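Local coordinates for transcriptional regulator (PDB 3LMM), which is of undetermined function but probably acts as a DNA-binding transcriptional regulator, at residues A138-D143 / V159-W164; N77-G82 / L148-G153. All blocks are in the same frame, centred on the assembly; numbering follows the deposited sequence.

Contact 1. Residues A138-D143 / V159-W164; sequences AEPIED and VDRAEW
Glu142 and Arg161 form the salt bridge of this contact, with NH1 of Arg161 3.0 Å from OE1 of Glu142. The N-H points almost straight at the oxygen (167°), and OE1 lies within the guanidinium plane, at its edge. On the acceptor side the approach is different: NH1 comes in from above the carboxylate, 59° out of its plane. A second, weak bond runs from NH2 of Arg161 to the same OE1 at 3.5 Å, so a single oxygen takes both donors. The Arg161 chain is extended from CG to NE, which carries NE across toward the ring of Pro140. Each charge has a further partner on helix 357-365: OE2 of Glu142 pairs with Arg364, and NE of Arg161 with Asp361.

Next to this ion pair, Pro140 lies over one face of the Trp164 indole. Its CD is 3.7 Å from the centroid of the six-membered ring, offset toward the rim, which qualifies as a CH-pi contact. The closest carbon pair is CD of Pro140 and CZ3 of Trp164, at 3.3 Å. Trp164 CG is anti to the backbone N (chi1 -168°), and from there the benzo end of the ring extends to the backbone of Glu139, whose CA is 3.4 Å from CH2 of Trp164. The polar partner of NE1 of Trp164 is Asn77, through a hydrogen bond.

Asp160 is the N-cap of the helix that carries both Arg161 and Trp164, its OD1 accepting from N of Glu163 at 2.8 Å. The contact thus joins the irregular connection between strands 128-134 and 149-151 to the first turn of helix 161-171, while helix 357-365 packs against Glu139, Pro140 and Arg161.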
ATOM      1  N   ALA A 138      -4.682   2.777 -12.814  1.00 18.22           N
ATOM      2  CA  ALA A 138      -3.715   3.677 -13.428  1.00 21.38           C
ATOM      3  C   ALA A 138      -2.326   3.033 -13.441  1.00 21.31           C
ATOM      4  O   ALA A 138      -1.391   3.560 -14.048  1.00 15.19           O
ATOM      5  CB  ALA A 138      -3.692   5.012 -12.689  1.00 17.99           C
ATOM      6  N   GLU A 139      -2.206   1.888 -12.769  1.00 20.52           N
ATOM      7  CA  GLU A 139      -0.947   1.128 -12.697  1.00 22.44           C
ATOM      8  C   GLU A 139      -1.298  -0.319 -12.397  1.00 19.68           C
ATOM      9  O   GLU A 139      -2.365  -0.598 -11.854  1.00 23.50           O
ATOM     10  CB  GLU A 139      -0.045   1.669 -11.591  1.00 14.77           C
ATOM     11  CG  GLU A 139      -0.685   1.678 -10.234  1.00 22.83           C
ATOM     12  CD  GLU A 139       0.175   2.343  -9.185  1.00 28.25           C
ATOM     13  OE1 GLU A 139       1.189   1.742  -8.777  1.00 23.88           O
ATOM     14  OE2 GLU A 139      -0.165   3.474  -8.775  1.00 28.03           O
ATOM     15  N   PRO A 140      -0.412  -1.259 -12.748  1.00 17.72           N
ATOM     16  CA  PRO A 140      -0.704  -2.670 -12.484  1.00 14.23           C
ATOM     17  C   PRO A 140      -1.106  -2.982 -11.050  1.00 10.18           C
ATOM     18  O   PRO A 140      -0.523  -2.474 -10.092  1.00  3.73           O
ATOM     19  CB  PRO A 140       0.579  -3.386 -12.912  1.00  8.22           C
ATOM     20  CG  PRO A 140       1.627  -2.321 -12.837  1.00 22.54           C
ATOM     21  CD  PRO A 140       0.914  -1.097 -13.355  1.00 11.61           C
ATOM     22  N   ILE A 141      -2.124  -3.823 -10.920  1.00 12.47           N
ATOM     23  CA  ILE A 141      -2.638  -4.229  -9.617  1.00 16.81           C
ATOM     24  C   ILE A 141      -2.297  -5.699  -9.415  1.00 21.26           C
ATOM     25  O   ILE A 141      -2.876  -6.564 -10.073  1.00 20.74           O
ATOM     26  CB  ILE A 141      -4.182  -4.063  -9.546  1.00 12.08           C
ATOM     27  CG1 ILE A 141      -4.590  -2.634  -9.948  1.00 12.61           C
ATOM     28  CG2 ILE A 141      -4.663  -4.375  -8.151  1.00  4.61           C
ATOM     29  CD1 ILE A 141      -3.796  -1.524  -9.232  1.00 15.81           C
ATOM     30  N   GLU A 142      -1.352  -5.981  -8.521  1.00 21.50           N
ATOM     31  CA  GLU A 142      -0.960  -7.360  -8.244  1.00 28.79           C
ATOM     32  C   GLU A 142      -1.988  -8.021  -7.338  1.00 28.99           C
ATOM     33  O   GLU A 142      -2.522  -7.375  -6.439  1.00 33.88           O
ATOM     34  CB  GLU A 142       0.422  -7.386  -7.596  1.00 31.36           C
ATOM     35  CG  GLU A 142       1.540  -7.284  -8.618  1.00 54.80           C
ATOM     36  CD  GLU A 142       2.787  -6.595  -8.084  1.00 62.79           C
ATOM     37  OE1 GLU A 142       3.821  -6.619  -8.797  1.00 54.64           O
ATOM     38  OE2 GLU A 142       2.729  -6.029  -6.966  1.00 64.84           O
ATOM     39  N   ASP A 143      -2.276  -9.299  -7.569  1.00 23.26           N
ATOM     40  CA  ASP A 143      -3.275  -9.977  -6.755  1.00 22.07           C
ATOM     41  C   ASP A 143      -2.719 -10.547  -5.453  1.00 22.02           C
ATOM     42  O   ASP A 143      -1.562 -10.332  -5.111  1.00 19.90           O
ATOM     43  CB  ASP A 143      -3.964 -11.084  -7.553  1.00 20.50           C
ATOM     44  CG  ASP A 143      -3.011 -12.170  -7.995  1.00 23.13           C
ATOM     45  OD1 ASP A 143      -1.929 -12.308  -7.392  1.00 20.37           O
ATOM     46  OD2 ASP A 143      -3.353 -12.903  -8.945  1.00 29.49           O
ATOM     47  N   VAL A 159       0.424 -11.225 -17.577  1.00 29.09           N
ATOM     48  CA  VAL A 159       1.162 -10.337 -18.492  1.00 31.19           C
ATOM     49  C   VAL A 159       2.297  -9.584 -17.835  1.00 28.46           C
ATOM     50  O   VAL A 159       2.174  -9.148 -16.695  1.00 30.86           O
ATOM     51  CB  VAL A 159       0.267  -9.271 -19.148  1.00 26.76           C
ATOM     52  CG1 VAL A 159      -0.535  -9.910 -20.257  1.00 41.50           C
ATOM     53  CG2 VAL A 159      -0.627  -8.620 -18.115  1.00  7.30           C
ATOM     54  N   ASP A 160       3.395  -9.411 -18.564  1.00 29.23           N
ATOM     55  CA  ASP A 160       4.536  -8.690 -18.013  1.00 34.14           C
ATOM     56  C   ASP A 160       4.313  -7.176 -18.035  1.00 32.90           C
ATOM     57  O   ASP A 160       3.526  -6.654 -18.834  1.00 23.04           O
ATOM     58  CB  ASP A 160       5.842  -9.073 -18.749  1.00 33.90           C
ATOM     59  CG  ASP A 160       5.773  -8.847 -20.257  1.00 41.80           C
ATOM     60  OD1 ASP A 160       5.812  -7.679 -20.701  1.00 50.66           O
ATOM     61  OD2 ASP A 160       5.684  -9.841 -21.009  1.00 48.77           O
ATOM     62  N   ARG A 161       4.989  -6.476 -17.131  1.00 28.07           N
ATOM     63  CA  ARG A 161       4.862  -5.028 -17.052  1.00 30.72           C
ATOM     64  C   ARG A 161       5.131  -4.373 -18.402  1.00 29.26           C
ATOM     65  O   ARG A 161       4.460  -3.413 -18.789  1.00 17.58           O
ATOM     66  CB  ARG A 161       5.826  -4.469 -16.004  1.00 32.75           C
ATOM     67  CG  ARG A 161       5.328  -4.586 -14.581  1.00 27.49           C
ATOM     68  CD  ARG A 161       6.240  -3.838 -13.638  1.00 27.28           C
ATOM     69  NE  ARG A 161       5.579  -3.565 -12.377  1.00 28.73           N
ATOM     70  CZ  ARG A 161       5.164  -4.504 -11.540  1.00 28.03           C
ATOM     71  NH1 ARG A 161       4.560  -4.168 -10.412  1.00 38.25           N
ATOM     72  NH2 ARG A 161       5.356  -5.780 -11.827  1.00 32.71           N
ATOM     73  N   ALA A 162       6.123  -4.912 -19.107  1.00 31.28           N
ATOM     74  CA  ALA A 162       6.531  -4.423 -20.422  1.00 31.39           C
ATOM     75  C   ALA A 162       5.355  -4.281 -21.377  1.00 34.47           C
ATOM     76  O   ALA A 162       5.192  -3.238 -22.022  1.00 29.49           O
ATOM     77  CB  ALA A 162       7.560  -5.369 -21.021  1.00 29.55           C
ATOM     78  N   GLU A 163       4.546  -5.339 -21.470  1.00 36.04           N
ATOM     79  CA  GLU A 163       3.381  -5.338 -22.350  1.00 35.48           C
ATOM     80  C   GLU A 163       2.283  -4.501 -21.704  1.00 32.11           C
ATOM     81  O   GLU A 163       1.701  -3.636 -22.346  1.00 34.10           O
ATOM     82  CB  GLU A 163       2.869  -6.771 -22.600  1.00 38.44           C
ATOM     83  CG  GLU A 163       2.117  -6.970 -23.940  1.00 42.24           C
ATOM     84  CD  GLU A 163       1.472  -8.368 -24.080  1.00 55.72           C
ATOM     85  OE1 GLU A 163       2.100  -9.388 -23.697  1.00 56.67           O
ATOM     86  OE2 GLU A 163       0.335  -8.458 -24.605  1.00 50.12           O
ATOM     87  N   TRP A 164       2.021  -4.730 -20.423  1.00 20.03           N
ATOM     88  CA  TRP A 164       0.967  -3.972 -19.772  1.00 27.00           C
ATOM     89  C   TRP A 164       1.024  -2.465 -20.001  1.00 28.73           C
ATOM     90  O   TRP A 164      -0.007  -1.826 -20.263  1.00 27.89           O
ATOM     91  CB  TRP A 164       0.958  -4.190 -18.274  1.00 18.49           C
ATOM     92  CG  TRP A 164      -0.295  -3.642 -17.676  1.00 19.46           C
ATOM     93  CD1 TRP A 164      -1.486  -4.276 -17.584  1.00 18.67           C
ATOM     94  CD2 TRP A 164      -0.485  -2.340 -17.102  1.00 20.32           C
ATOM     95  NE1 TRP A 164      -2.411  -3.462 -16.982  1.00 26.96           N
ATOM     96  CE2 TRP A 164      -1.823  -2.265 -16.676  1.00 21.71           C
ATOM     97  CE3 TRP A 164       0.347  -1.233 -16.902  1.00 27.02           C
ATOM     98  CZ2 TRP A 164      -2.356  -1.129 -16.064  1.00 21.12           C
ATOM     99  CZ3 TRP A 164      -0.183  -0.103 -16.292  1.00 29.84           C
ATOM    100  CH2 TRP A 164      -1.523  -0.062 -15.880  1.00 20.02           C
TER

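Contact 2. Residues N77-G82 / L148-G153; sequences NTPGGG and LRWRVG
Leu148 opens the approach with its CD1 methyl, 3.5 Å from ND2 of Asn77. It leads into one strand of the two-stranded antiparallel hairpin 149-151/156-158, which here meets the loop leaving helix 62-77, within the Schlafen AlbA_2 domain. At Arg149 the main chain takes over: its carbonyl O accepts from ND2 of Asn77 at 3.1 Å. This bond is moderately bent, with 148° at the hydrogen, and the donor is tilted 29° from the carbonyl plane. The other end of the amide, OD1, has Ile141 as its partner, so both amide atoms of Asn77 are used.

Trp150 follows, its CB pointing toward the loop and packed 3.5 Å from CG2 of Thr78. Its CG lies between the backbone N and the carbonyl carbon (chi1 57°), and the benzo part of the indole extends beside the loop. There CE3 of Trp150 lies 3.8 Å from CD of Pro79, while the carbonyl O of Asn77 sits at the ring edge.

Arg151 runs alongside Thr78 only at its base; its bent chain then leads away, and NH2 forms a salt bridge with Asp41, a residue of the cobalt site. The loop itself folds as a type II beta turn from Thr78 to Gly81, closed by Gly81 N donating to Thr78 O at 3.1 Å.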
ATOM      1  N   ASN A  77      -6.808  -4.549 -14.184  1.00 14.81           N
ATOM      2  CA  ASN A  77      -5.574  -4.592 -14.957  1.00 17.36           C
ATOM      3  C   ASN A  77      -5.799  -4.577 -16.443  1.00 14.86           C
ATOM      4  O   ASN A  77      -4.912  -4.203 -17.187  1.00 17.80           O
ATOM      5  CB  ASN A  77      -4.755  -5.838 -14.644  1.00 25.38           C
ATOM      6  CG  ASN A  77      -4.076  -5.761 -13.316  1.00 31.86           C
ATOM      7  OD1 ASN A  77      -3.571  -4.710 -12.930  1.00 37.27           O
ATOM      8  ND2 ASN A  77      -4.035  -6.883 -12.604  1.00 41.74           N
ATOM      9  N   THR A  78      -6.955  -5.022 -16.902  1.00  6.45           N
ATOM     10  CA  THR A  78      -7.173  -5.007 -18.340  1.00 13.47           C
ATOM     11  C   THR A  78      -7.710  -3.625 -18.688  1.00 18.26           C
ATOM     12  O   THR A  78      -8.544  -3.077 -17.965  1.00 25.59           O
ATOM     13  CB  THR A  78      -8.199  -6.044 -18.783  1.00  6.46           C
ATOM     14  OG1 THR A  78      -9.401  -5.367 -19.146  1.00 17.12           O
ATOM     15  CG2 THR A  78      -8.523  -6.996 -17.671  1.00  2.54           C
ATOM     16  N   PRO A  79      -7.251  -3.040 -19.803  1.00 21.27           N
ATOM     17  CA  PRO A  79      -7.779  -1.709 -20.117  1.00 21.67           C
ATOM     18  C   PRO A  79      -9.303  -1.690 -20.293  1.00 18.38           C
ATOM     19  O   PRO A  79      -9.899  -2.635 -20.809  1.00 11.12           O
ATOM     20  CB  PRO A  79      -7.021  -1.330 -21.388  1.00 11.63           C
ATOM     21  CG  PRO A  79      -6.835  -2.653 -22.063  1.00 28.29           C
ATOM     22  CD  PRO A  79      -6.435  -3.564 -20.916  1.00 26.15           C
ATOM     23  N   GLY A  80      -9.918  -0.606 -19.833  1.00 21.30           N
ATOM     24  CA  GLY A  80     -11.353  -0.455 -19.941  1.00 20.79           C
ATOM     25  C   GLY A  80     -12.071  -1.058 -18.759  1.00 23.91           C
ATOM     26  O   GLY A  80     -13.287  -0.922 -18.621  1.00 29.41           O
ATOM     27  N   GLY A  81     -11.316  -1.723 -17.895  1.00 22.46           N
ATOM     28  CA  GLY A  81     -11.934  -2.346 -16.745  1.00 23.90           C
ATOM     29  C   GLY A  81     -13.134  -3.150 -17.197  1.00 25.08           C
ATOM     30  O   GLY A  81     -13.241  -3.509 -18.373  1.00 28.67           O
ATOM     31  N   GLY A  82     -14.042  -3.427 -16.268  1.00 19.73           N
ATOM     32  CA  GLY A  82     -15.227  -4.193 -16.599  1.00 19.85           C
ATOM     33  C   GLY A  82     -16.125  -4.380 -15.395  1.00 23.32           C
ATOM     34  O   GLY A  82     -15.917  -3.757 -14.345  1.00 21.83           O
ATOM     35  N   LEU A 148       0.259 -10.523 -11.737  1.00 25.58           N
ATOM     36  CA  LEU A 148      -0.250  -9.438 -12.543  1.00 22.82           C
ATOM     37  C   LEU A 148      -0.831 -10.014 -13.833  1.00 22.35           C
ATOM     38  O   LEU A 148      -0.102 -10.269 -14.788  1.00 25.85           O
ATOM     39  CB  LEU A 148       0.896  -8.480 -12.858  1.00 19.89           C
ATOM     40  CG  LEU A 148       0.609  -7.432 -13.926  1.00 26.26           C
ATOM     41  CD1 LEU A 148      -0.644  -6.676 -13.538  1.00 31.32           C
ATOM     42  CD2 LEU A 148       1.792  -6.487 -14.064  1.00 27.57           C
ATOM     43  N   ARG A 149      -2.139 -10.235 -13.852  1.00 16.90           N
ATOM     44  CA  ARG A 149      -2.793 -10.780 -15.027  1.00 18.65           C
ATOM     45  C   ARG A 149      -4.036  -9.965 -15.379  1.00 21.27           C
ATOM     46  O   ARG A 149      -4.567  -9.230 -14.550  1.00 23.20           O
ATOM     47  CB  ARG A 149      -3.139 -12.263 -14.794  1.00 16.22           C
ATOM     48  CG  ARG A 149      -3.426 -12.637 -13.344  1.00 23.78           C
ATOM     49  CD  ARG A 149      -2.913 -14.044 -13.016  1.00 25.82           C
ATOM     50  NE  ARG A 149      -3.762 -15.109 -13.539  1.00 44.99           N
ATOM     51  CZ  ARG A 149      -3.351 -16.352 -13.783  1.00 52.29           C
ATOM     52  NH1 ARG A 149      -4.201 -17.258 -14.256  1.00 58.60           N
ATOM     53  NH2 ARG A 149      -2.085 -16.693 -13.578  1.00 55.38           N
ATOM     54  N   TRP A 150      -4.486 -10.081 -16.622  1.00 27.36           N
ATOM     55  CA  TRP A 150      -5.658  -9.344 -17.070  1.00 25.96           C
ATOM     56  C   TRP A 150      -6.635 -10.212 -17.852  1.00 23.86           C
ATOM     57  O   TRP A 150      -6.243 -11.213 -18.432  1.00 24.43           O
ATOM     58  CB  TRP A 150      -5.220  -8.167 -17.929  1.00 23.31           C
ATOM     59  CG  TRP A 150      -4.388  -8.537 -19.119  1.00 29.43           C
ATOM     60  CD1 TRP A 150      -4.035  -9.794 -19.544  1.00 28.74           C
ATOM     61  CD2 TRP A 150      -3.795  -7.623 -20.042  1.00 30.12           C
ATOM     62  NE1 TRP A 150      -3.254  -9.710 -20.681  1.00 25.40           N
ATOM     63  CE2 TRP A 150      -3.094  -8.390 -21.006  1.00 26.36           C
ATOM     64  CE3 TRP A 150      -3.785  -6.230 -20.147  1.00 17.37           C
ATOM     65  CZ2 TRP A 150      -2.397  -7.809 -22.059  1.00 17.33           C
ATOM     66  CZ3 TRP A 150      -3.090  -5.649 -21.193  1.00 31.90           C
ATOM     67  CH2 TRP A 150      -2.402  -6.441 -22.140  1.00 28.32           C
ATOM     68  N   ARG A 151      -7.904  -9.817 -17.875  1.00 23.72           N
ATOM     69  CA  ARG A 151      -8.950 -10.545 -18.597  1.00 15.81           C
ATOM     70  C   ARG A 151      -8.686 -10.751 -20.091  1.00 16.58           C
ATOM     71  O   ARG A 151      -8.313  -9.816 -20.803  1.00 14.59           O
ATOM     72  CB  ARG A 151     -10.282  -9.801 -18.452  1.00 11.64           C
ATOM     73  CG  ARG A 151     -11.187 -10.268 -17.332  1.00 16.40           C
ATOM     74  CD  ARG A 151     -11.601 -11.716 -17.523  1.00 18.10           C
ATOM     75  NE  ARG A 151     -13.014 -11.971 -17.221  1.00 32.58           N
ATOM     76  CZ  ARG A 151     -14.005 -11.881 -18.108  1.00 39.92           C
ATOM     77  NH1 ARG A 151     -13.752 -11.535 -19.365  1.00 44.96           N
ATOM     78  NH2 ARG A 151     -15.250 -12.181 -17.753  1.00 45.57           N
ATOM     79  N   VAL A 152      -8.855 -11.977 -20.571  1.00  9.77           N
ATOM     80  CA  VAL A 152      -8.708 -12.187 -22.005  1.00 21.05           C
ATOM     81  C   VAL A 152     -10.067 -12.654 -22.534  1.00 26.32           C
ATOM     82  O   VAL A 152     -10.917 -11.836 -22.896  1.00 32.54           O
ATOM     83  CB  VAL A 152      -7.610 -13.205 -22.381  1.00 18.58           C
ATOM     84  CG1 VAL A 152      -7.573 -13.375 -23.894  1.00  1.00           C
ATOM     85  CG2 VAL A 152      -6.249 -12.694 -21.923  1.00 10.83           C
ATOM     86  N   GLY A 153     -10.298 -13.953 -22.593  1.00 20.97           N
ATOM     87  CA  GLY A 153     -11.595 -14.378 -23.074  1.00 26.36           C
ATOM     88  C   GLY A 153     -12.485 -14.226 -21.871  1.00 27.98           C
ATOM     89  O   GLY A 153     -12.743 -13.111 -21.410  1.00 18.46           O
TER

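Overall arrangement
Contact 1 and contact 2 have centres about 10 Å apart, and Asn77 ties them together. Its carbonyl O is 2.6 Å from NE1 of Trp164, and its OD1 is 2.6 Å from N of Ile141, both probable hydrogen bonds, so one residue at the end of helix 62-77 reaches both segments of contact 1. Apolar packing adds to this where CB of Pro140 meets CD2 of Leu148 at 3.5 Å. Along the chain the segments alternate, 148-153 falling between 138-143 and 159-164. Contact 2 is the one near the metal: the side chain of Arg151 is about 5 Å from the bound cobalt ion.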